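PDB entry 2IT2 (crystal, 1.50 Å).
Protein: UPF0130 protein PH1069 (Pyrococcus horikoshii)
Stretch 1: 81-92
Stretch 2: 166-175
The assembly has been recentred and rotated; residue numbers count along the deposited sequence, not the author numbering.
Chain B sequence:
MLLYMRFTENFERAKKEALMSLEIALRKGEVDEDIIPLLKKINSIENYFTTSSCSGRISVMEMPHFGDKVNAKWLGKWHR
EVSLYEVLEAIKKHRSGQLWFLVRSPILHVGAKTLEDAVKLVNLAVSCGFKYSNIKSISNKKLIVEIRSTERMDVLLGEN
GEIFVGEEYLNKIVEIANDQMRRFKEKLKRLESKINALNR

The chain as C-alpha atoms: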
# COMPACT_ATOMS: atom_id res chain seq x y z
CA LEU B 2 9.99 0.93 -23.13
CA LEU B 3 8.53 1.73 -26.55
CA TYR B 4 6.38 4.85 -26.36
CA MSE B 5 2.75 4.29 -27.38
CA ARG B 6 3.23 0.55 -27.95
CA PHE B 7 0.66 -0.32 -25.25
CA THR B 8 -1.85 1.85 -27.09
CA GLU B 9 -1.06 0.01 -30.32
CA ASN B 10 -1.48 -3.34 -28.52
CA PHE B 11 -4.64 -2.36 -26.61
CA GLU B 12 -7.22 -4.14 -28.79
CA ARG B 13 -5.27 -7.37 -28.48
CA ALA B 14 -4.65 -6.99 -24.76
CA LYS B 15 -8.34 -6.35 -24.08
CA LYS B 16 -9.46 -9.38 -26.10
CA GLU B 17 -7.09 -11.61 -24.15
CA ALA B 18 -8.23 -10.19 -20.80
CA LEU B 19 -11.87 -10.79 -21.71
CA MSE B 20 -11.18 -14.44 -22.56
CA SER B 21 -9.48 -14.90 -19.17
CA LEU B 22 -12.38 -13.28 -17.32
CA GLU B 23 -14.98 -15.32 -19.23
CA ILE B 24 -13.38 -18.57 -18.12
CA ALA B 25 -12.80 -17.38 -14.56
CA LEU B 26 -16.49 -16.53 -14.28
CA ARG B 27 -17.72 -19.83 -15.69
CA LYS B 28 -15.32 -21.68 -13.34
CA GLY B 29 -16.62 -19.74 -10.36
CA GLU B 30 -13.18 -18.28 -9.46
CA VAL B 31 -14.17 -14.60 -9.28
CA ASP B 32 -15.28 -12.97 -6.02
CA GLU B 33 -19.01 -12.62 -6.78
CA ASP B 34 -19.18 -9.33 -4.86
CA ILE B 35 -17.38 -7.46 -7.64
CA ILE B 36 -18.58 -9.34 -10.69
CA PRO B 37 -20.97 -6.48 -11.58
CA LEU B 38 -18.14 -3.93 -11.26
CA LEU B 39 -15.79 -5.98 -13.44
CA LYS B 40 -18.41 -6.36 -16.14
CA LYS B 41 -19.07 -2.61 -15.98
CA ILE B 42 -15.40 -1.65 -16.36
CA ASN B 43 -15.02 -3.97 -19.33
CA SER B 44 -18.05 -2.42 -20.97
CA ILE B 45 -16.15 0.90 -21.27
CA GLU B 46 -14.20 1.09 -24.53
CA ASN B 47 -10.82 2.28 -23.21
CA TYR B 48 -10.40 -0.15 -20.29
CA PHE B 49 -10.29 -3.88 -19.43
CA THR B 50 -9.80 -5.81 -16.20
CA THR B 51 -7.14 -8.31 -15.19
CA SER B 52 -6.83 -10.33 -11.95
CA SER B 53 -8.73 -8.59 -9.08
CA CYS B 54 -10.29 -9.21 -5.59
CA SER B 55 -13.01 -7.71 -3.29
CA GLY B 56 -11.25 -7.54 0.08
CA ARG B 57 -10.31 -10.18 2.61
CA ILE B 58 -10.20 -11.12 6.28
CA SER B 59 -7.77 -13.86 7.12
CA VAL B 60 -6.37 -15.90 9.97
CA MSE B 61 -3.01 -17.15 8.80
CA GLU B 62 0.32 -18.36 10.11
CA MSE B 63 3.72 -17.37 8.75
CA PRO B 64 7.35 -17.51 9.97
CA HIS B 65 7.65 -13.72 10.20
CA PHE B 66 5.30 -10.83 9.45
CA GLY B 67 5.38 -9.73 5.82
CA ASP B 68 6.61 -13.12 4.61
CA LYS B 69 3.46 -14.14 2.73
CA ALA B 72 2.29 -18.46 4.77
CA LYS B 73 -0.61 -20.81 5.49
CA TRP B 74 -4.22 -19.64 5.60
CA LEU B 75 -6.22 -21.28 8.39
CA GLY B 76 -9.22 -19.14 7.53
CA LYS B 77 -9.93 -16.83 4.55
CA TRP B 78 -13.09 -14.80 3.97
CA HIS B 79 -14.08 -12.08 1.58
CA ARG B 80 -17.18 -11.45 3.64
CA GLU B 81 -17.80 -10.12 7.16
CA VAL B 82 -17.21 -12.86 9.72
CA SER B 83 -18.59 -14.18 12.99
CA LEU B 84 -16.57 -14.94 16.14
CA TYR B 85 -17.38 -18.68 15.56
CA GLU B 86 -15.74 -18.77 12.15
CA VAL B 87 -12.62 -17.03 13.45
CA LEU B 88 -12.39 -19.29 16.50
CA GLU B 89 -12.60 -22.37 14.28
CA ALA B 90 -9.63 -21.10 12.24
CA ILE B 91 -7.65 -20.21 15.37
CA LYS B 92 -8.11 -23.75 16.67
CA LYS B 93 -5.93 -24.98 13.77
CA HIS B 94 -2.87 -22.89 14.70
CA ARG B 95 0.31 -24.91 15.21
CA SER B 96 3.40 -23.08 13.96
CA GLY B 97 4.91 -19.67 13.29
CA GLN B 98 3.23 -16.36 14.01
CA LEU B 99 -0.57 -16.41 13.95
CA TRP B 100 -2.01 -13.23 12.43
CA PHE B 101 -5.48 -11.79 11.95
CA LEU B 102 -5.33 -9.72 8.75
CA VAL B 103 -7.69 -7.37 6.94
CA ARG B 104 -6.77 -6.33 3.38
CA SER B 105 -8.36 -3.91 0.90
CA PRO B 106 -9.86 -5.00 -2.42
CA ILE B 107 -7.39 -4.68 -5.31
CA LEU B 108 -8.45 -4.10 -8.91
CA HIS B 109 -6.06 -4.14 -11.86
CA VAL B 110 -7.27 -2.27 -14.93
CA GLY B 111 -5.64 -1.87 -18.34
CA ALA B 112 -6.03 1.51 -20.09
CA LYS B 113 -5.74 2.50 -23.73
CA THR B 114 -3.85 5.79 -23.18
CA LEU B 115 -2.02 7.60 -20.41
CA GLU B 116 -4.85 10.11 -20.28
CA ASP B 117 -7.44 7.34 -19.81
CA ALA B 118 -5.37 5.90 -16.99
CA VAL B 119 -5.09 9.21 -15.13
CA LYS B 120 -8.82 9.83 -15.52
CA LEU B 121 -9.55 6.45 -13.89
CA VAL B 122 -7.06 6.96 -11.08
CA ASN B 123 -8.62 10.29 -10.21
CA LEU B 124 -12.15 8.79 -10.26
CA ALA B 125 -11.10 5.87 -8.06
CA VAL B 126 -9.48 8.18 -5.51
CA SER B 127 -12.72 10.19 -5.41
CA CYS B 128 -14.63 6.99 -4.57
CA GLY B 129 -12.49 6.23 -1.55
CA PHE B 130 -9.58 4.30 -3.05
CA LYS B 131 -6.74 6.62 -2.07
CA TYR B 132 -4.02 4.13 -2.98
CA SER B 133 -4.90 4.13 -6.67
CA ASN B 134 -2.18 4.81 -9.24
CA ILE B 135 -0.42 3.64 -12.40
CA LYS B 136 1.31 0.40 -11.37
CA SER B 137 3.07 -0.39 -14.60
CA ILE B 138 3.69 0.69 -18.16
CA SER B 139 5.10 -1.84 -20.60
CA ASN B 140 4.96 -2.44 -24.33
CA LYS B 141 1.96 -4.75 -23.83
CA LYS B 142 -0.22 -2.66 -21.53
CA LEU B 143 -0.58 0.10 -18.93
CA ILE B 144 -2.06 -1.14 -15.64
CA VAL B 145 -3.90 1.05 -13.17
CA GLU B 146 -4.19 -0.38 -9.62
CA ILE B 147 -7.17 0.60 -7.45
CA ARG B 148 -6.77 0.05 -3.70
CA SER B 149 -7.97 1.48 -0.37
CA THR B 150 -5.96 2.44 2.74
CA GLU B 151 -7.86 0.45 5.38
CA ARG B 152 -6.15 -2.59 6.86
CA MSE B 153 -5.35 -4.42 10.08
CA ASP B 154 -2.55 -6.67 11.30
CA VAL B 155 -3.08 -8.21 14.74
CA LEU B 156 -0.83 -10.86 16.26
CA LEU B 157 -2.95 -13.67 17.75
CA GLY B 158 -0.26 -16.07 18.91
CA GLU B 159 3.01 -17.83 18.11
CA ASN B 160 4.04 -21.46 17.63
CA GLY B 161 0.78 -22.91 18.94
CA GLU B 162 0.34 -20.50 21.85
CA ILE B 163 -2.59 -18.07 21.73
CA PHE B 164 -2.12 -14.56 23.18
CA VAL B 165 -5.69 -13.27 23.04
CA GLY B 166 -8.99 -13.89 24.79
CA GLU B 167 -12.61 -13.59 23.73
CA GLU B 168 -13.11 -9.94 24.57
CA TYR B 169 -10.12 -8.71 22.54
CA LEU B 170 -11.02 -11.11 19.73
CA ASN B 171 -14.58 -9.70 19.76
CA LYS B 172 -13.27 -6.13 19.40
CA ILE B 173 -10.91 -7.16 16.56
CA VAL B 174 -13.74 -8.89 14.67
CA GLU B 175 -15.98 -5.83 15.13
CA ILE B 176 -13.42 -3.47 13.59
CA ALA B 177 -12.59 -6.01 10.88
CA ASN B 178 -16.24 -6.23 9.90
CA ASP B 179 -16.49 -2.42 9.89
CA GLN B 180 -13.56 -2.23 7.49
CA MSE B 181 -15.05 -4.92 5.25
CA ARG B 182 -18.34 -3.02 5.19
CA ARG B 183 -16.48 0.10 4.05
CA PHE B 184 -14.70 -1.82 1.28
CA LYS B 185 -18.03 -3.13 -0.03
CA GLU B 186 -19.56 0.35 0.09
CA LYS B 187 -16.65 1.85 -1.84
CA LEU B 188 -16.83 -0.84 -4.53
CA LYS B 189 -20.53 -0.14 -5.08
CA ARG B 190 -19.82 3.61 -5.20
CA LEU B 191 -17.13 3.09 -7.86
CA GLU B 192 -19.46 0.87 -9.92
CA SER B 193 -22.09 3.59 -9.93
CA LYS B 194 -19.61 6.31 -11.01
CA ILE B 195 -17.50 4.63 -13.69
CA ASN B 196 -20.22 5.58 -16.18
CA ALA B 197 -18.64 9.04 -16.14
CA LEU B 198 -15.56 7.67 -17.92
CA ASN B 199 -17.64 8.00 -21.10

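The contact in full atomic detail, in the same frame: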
# COMPACT_ATOMS: atom_id res chain seq x y z
N GLU B 81 -17.91 -10.36 5.73
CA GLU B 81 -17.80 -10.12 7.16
C GLU B 81 -17.88 -11.48 7.85
O GLU B 81 -18.51 -12.41 7.34
CB GLU B 81 -18.94 -9.23 7.64
CG GLU B 81 -18.99 -7.90 6.94
CD GLU B 81 -20.15 -7.05 7.38
OE1 GLU B 81 -20.14 -6.57 8.53
OE2 GLU B 81 -21.09 -6.89 6.57
N VAL B 82 -17.24 -11.59 9.01
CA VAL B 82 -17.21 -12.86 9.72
C VAL B 82 -17.83 -12.84 11.11
O VAL B 82 -18.13 -11.79 11.68
CB VAL B 82 -15.75 -13.37 9.86
CG1 VAL B 82 -15.11 -13.53 8.48
CG2 VAL B 82 -14.93 -12.39 10.70
N SER B 83 -18.03 -14.04 11.65
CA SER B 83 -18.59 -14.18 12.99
C SER B 83 -17.46 -14.69 13.87
O SER B 83 -16.46 -15.24 13.34
CB SER B 83 -19.73 -15.18 13.00
OG SER B 83 -19.32 -16.45 12.50
N LEU B 84 -17.61 -14.51 15.19
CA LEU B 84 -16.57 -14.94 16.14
C LEU B 84 -16.37 -16.45 16.00
O LEU B 84 -15.27 -16.91 16.11
CB LEU B 84 -16.95 -14.64 17.58
CG LEU B 84 -15.97 -14.49 18.74
CD1 LEU B 84 -14.62 -13.93 18.26
CD2 LEU B 84 -16.69 -13.61 19.80
N TYR B 85 -17.44 -17.21 15.73
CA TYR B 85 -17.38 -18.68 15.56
C TYR B 85 -16.41 -19.08 14.46
O TYR B 85 -15.54 -19.92 14.68
CB TYR B 85 -18.76 -19.27 15.24
CG TYR B 85 -18.69 -20.74 14.87
CD1 TYR B 85 -18.50 -21.72 15.85
CD2 TYR B 85 -18.80 -21.16 13.55
CE1 TYR B 85 -18.42 -23.07 15.52
CE2 TYR B 85 -18.73 -22.51 13.20
CZ TYR B 85 -18.54 -23.46 14.20
OH TYR B 85 -18.47 -24.80 13.88
N GLU B 86 -16.60 -18.49 13.29
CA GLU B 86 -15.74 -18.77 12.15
C GLU B 86 -14.27 -18.52 12.49
O GLU B 86 -13.41 -19.34 12.19
CB GLU B 86 -16.14 -17.89 10.95
CG GLU B 86 -17.44 -18.30 10.26
CD GLU B 86 -17.80 -17.40 9.08
OE1 GLU B 86 -18.03 -16.19 9.30
OE2 GLU B 86 -17.85 -17.91 7.95
N VAL B 87 -13.99 -17.38 13.11
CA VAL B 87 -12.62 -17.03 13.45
C VAL B 87 -12.05 -18.01 14.47
O VAL B 87 -10.92 -18.46 14.34
CB VAL B 87 -12.55 -15.57 13.96
CG1 VAL B 87 -11.12 -15.22 14.35
CG2 VAL B 87 -13.03 -14.61 12.86
N LEU B 88 -12.85 -18.35 15.48
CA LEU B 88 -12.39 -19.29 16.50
C LEU B 88 -12.05 -20.65 15.91
O LEU B 88 -11.09 -21.30 16.33
CB LEU B 88 -13.45 -19.44 17.57
CG LEU B 88 -13.74 -18.17 18.36
CD1 LEU B 88 -15.02 -18.33 19.16
CD2 LEU B 88 -12.55 -17.86 19.26
N GLU B 89 -12.84 -21.09 14.94
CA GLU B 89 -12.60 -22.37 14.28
C GLU B 89 -11.25 -22.36 13.55
O GLU B 89 -10.56 -23.37 13.50
CB GLU B 89 -13.71 -22.68 13.28
CG GLU B 89 -15.06 -22.89 13.92
CD GLU B 89 -15.12 -24.15 14.74
OE1 GLU B 89 -14.43 -24.22 15.79
OE2 GLU B 89 -15.85 -25.08 14.35
N ALA B 90 -10.90 -21.22 12.96
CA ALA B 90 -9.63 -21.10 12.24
C ALA B 90 -8.49 -21.08 13.26
O ALA B 90 -7.48 -21.76 13.08
CB ALA B 90 -9.61 -19.82 11.39
N ILE B 91 -8.66 -20.32 14.33
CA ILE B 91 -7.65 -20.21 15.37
C ILE B 91 -7.30 -21.57 15.98
O ILE B 91 -6.15 -21.82 16.31
CB ILE B 91 -8.10 -19.24 16.49
CG1 ILE B 91 -8.03 -17.80 15.99
CG2 ILE B 91 -7.24 -19.43 17.74
CD1 ILE B 91 -8.64 -16.77 16.95
N LYS B 92 -8.30 -22.42 16.11
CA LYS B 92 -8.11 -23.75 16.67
C LYS B 92 -7.12 -24.61 15.89
O LYS B 92 -6.60 -25.59 16.42
CB LYS B 92 -9.45 -24.48 16.75
CG LYS B 92 -9.37 -25.90 17.26
CD LYS B 92 -10.72 -26.58 17.18
CE LYS B 92 -10.62 -28.03 17.58
NZ LYS B 92 -11.94 -28.72 17.50
N GLY B 166 -7.81 -13.29 24.21
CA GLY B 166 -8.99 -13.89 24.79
C GLY B 166 -10.22 -13.51 23.98
O GLY B 166 -10.10 -12.86 22.94
N GLU B 167 -11.39 -13.87 24.47
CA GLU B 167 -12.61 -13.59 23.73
C GLU B 167 -13.01 -12.14 23.62
O GLU B 167 -13.58 -11.74 22.61
CB GLU B 167 -13.77 -14.39 24.30
CG GLU B 167 -15.03 -14.33 23.46
CD GLU B 167 -16.05 -15.35 23.91
OE1 GLU B 167 -16.47 -15.31 25.08
OE2 GLU B 167 -16.43 -16.22 23.09
N GLU B 168 -12.74 -11.34 24.64
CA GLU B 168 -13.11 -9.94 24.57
C GLU B 168 -12.30 -9.20 23.51
O GLU B 168 -12.87 -8.48 22.69
CB GLU B 168 -12.93 -9.25 25.92
CG GLU B 168 -13.39 -7.81 25.90
CD GLU B 168 -14.81 -7.68 25.39
OE1 GLU B 168 -15.73 -8.24 26.03
OE2 GLU B 168 -15.02 -7.01 24.35
N TYR B 169 -10.98 -9.36 23.53
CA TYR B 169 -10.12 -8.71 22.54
C TYR B 169 -10.48 -9.24 21.17
O TYR B 169 -10.61 -8.46 20.22
CB TYR B 169 -8.64 -8.93 22.87
CG TYR B 169 -7.61 -8.24 21.96
CD1 TYR B 169 -7.87 -7.00 21.37
CD2 TYR B 169 -6.37 -8.82 21.72
CE1 TYR B 169 -6.90 -6.35 20.56
CE2 TYR B 169 -5.40 -8.20 20.92
CZ TYR B 169 -5.67 -6.96 20.34
OH TYR B 169 -4.70 -6.38 19.54
N LEU B 170 -10.67 -10.55 21.04
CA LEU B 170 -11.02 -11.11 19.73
C LEU B 170 -12.35 -10.52 19.24
O LEU B 170 -12.50 -10.25 18.04
CB LEU B 170 -11.11 -12.64 19.80
CG LEU B 170 -11.27 -13.32 18.42
CD1 LEU B 170 -10.07 -13.00 17.55
CD2 LEU B 170 -11.40 -14.82 18.60
N ASN B 171 -13.30 -10.29 20.14
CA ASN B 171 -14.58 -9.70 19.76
C ASN B 171 -14.40 -8.27 19.22
O ASN B 171 -15.06 -7.89 18.25
CB ASN B 171 -15.54 -9.67 20.94
CG ASN B 171 -16.85 -9.02 20.59
OD1 ASN B 171 -17.26 -8.04 21.21
ND2 ASN B 171 -17.53 -9.58 19.59
N LYS B 172 -13.53 -7.49 19.85
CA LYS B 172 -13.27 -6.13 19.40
C LYS B 172 -12.57 -6.14 18.04
O LYS B 172 -12.88 -5.33 17.17
CB LYS B 172 -12.40 -5.37 20.42
CG LYS B 172 -13.02 -5.20 21.79
CD LYS B 172 -14.29 -4.38 21.73
CE LYS B 172 -14.89 -4.19 23.11
NZ LYS B 172 -16.17 -3.44 23.03
N ILE B 173 -11.63 -7.07 17.83
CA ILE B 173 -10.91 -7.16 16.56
C ILE B 173 -11.88 -7.53 15.43
O ILE B 173 -11.82 -6.95 14.33
CB ILE B 173 -9.80 -8.23 16.63
CG1 ILE B 173 -8.72 -7.77 17.61
CG2 ILE B 173 -9.23 -8.53 15.25
CD1 ILE B 173 -7.73 -8.86 18.00
N VAL B 174 -12.77 -8.48 15.69
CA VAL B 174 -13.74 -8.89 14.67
C VAL B 174 -14.70 -7.75 14.33
O VAL B 174 -15.08 -7.59 13.17
CB VAL B 174 -14.55 -10.13 15.14
CG1 VAL B 174 -15.79 -10.33 14.27
CG2 VAL B 174 -13.67 -11.35 15.06
N GLU B 175 -15.08 -6.96 15.33
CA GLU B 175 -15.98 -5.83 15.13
C GLU B 175 -15.35 -4.82 14.17
O GLU B 175 -15.98 -4.41 13.20
CB GLU B 175 -16.23 -5.14 16.47
CG GLU B 175 -17.25 -4.03 16.48
CD GLU B 175 -17.26 -3.31 17.81
OE1 GLU B 175 -17.10 -3.98 18.86
OE2 GLU B 175 -17.43 -2.07 17.82

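Two leucines, one from each helix, serve as knobs for each other's helix in this contact, and no hydrogen bond crosses between the stretches. The side chain of Leu 84 sits among Glu 167, Leu 170, Asn 171 and Val 174, while that of Leu 170 sits among Leu 84, Val 87, Leu 88 and Ile 91. Each knob is thus part of the wall of the other's hole, and their tips meet closely, Leu 84 CD1 lying 3.4 Å from Leu 170 CD2. The example illustrates a general principle: helices distant in sequence can pack through interlocking apolar side chains, without a hydrogen bond between them, when residues three and four positions apart frame a socket.

The helices cross at 117°, their axes 10.7 Å apart at closest approach. This is a generous spacing, which branched side chains bridge. Leu 170 points its CA-to-CB bond toward the partner and, with chi1 t and chi2 p, presents both methyls: the closest approaches are Leu 170 CD1 to Val 87 CG1 at 4.0 Å, Leu 170 CD2 to Leu 88 CD2 at 3.3 Å and Leu 170 CD2 to Ile 91 CD1 at 3.8 Å, with both methyls near Val 87 and Ile 91. Leu 84 reaches its socket differently. Its CA-to-CB bond runs sideways, but the end of the chain comes nearer, with chi1 t and chi2 at 31°, between wells. Its CD2 lies 4.1 Å from Glu 167 CG and 4.1 Å from Asn 171 ND2, so the methylene of Glu 167 adds to the aliphatic wall, and the amide of Asn 171 brings a polar group to it.

One turn beyond Leu 170, Val 174 extends the apolar seam. Its CG2 packs 4.0 Å from Val 87 CG2 and 4.2 Å from Leu 84 CD1; its CG1 approaches Val 82 CG2 at 4.2 Å and the backbone oxygen Val 82 O at 3.8 Å. Compact beta-branched valines suit these buried positions, filling space close to the backbone. Together the two stretches cover 386 Å² of surface, with Leu 84, Leu 170 and Val 174 contributing most.

Polar groups work mainly at the margins. Ser 83 caps the first helix: its OG accepts a weak bond from Glu 86 N at 3.5 Å, and Ser 83 N donates to Glu 86 OE1 at 3.2 Å. Its CA-to-CB bond points away from the partner, leaving this capping box outside the packing. On the second helix, Glu 168 and Glu 175 likewise point away and remain exposed, as befits charged residues, and a long salt bridge of 4.0 Å links Lys 172 NZ to Glu 168 OE2.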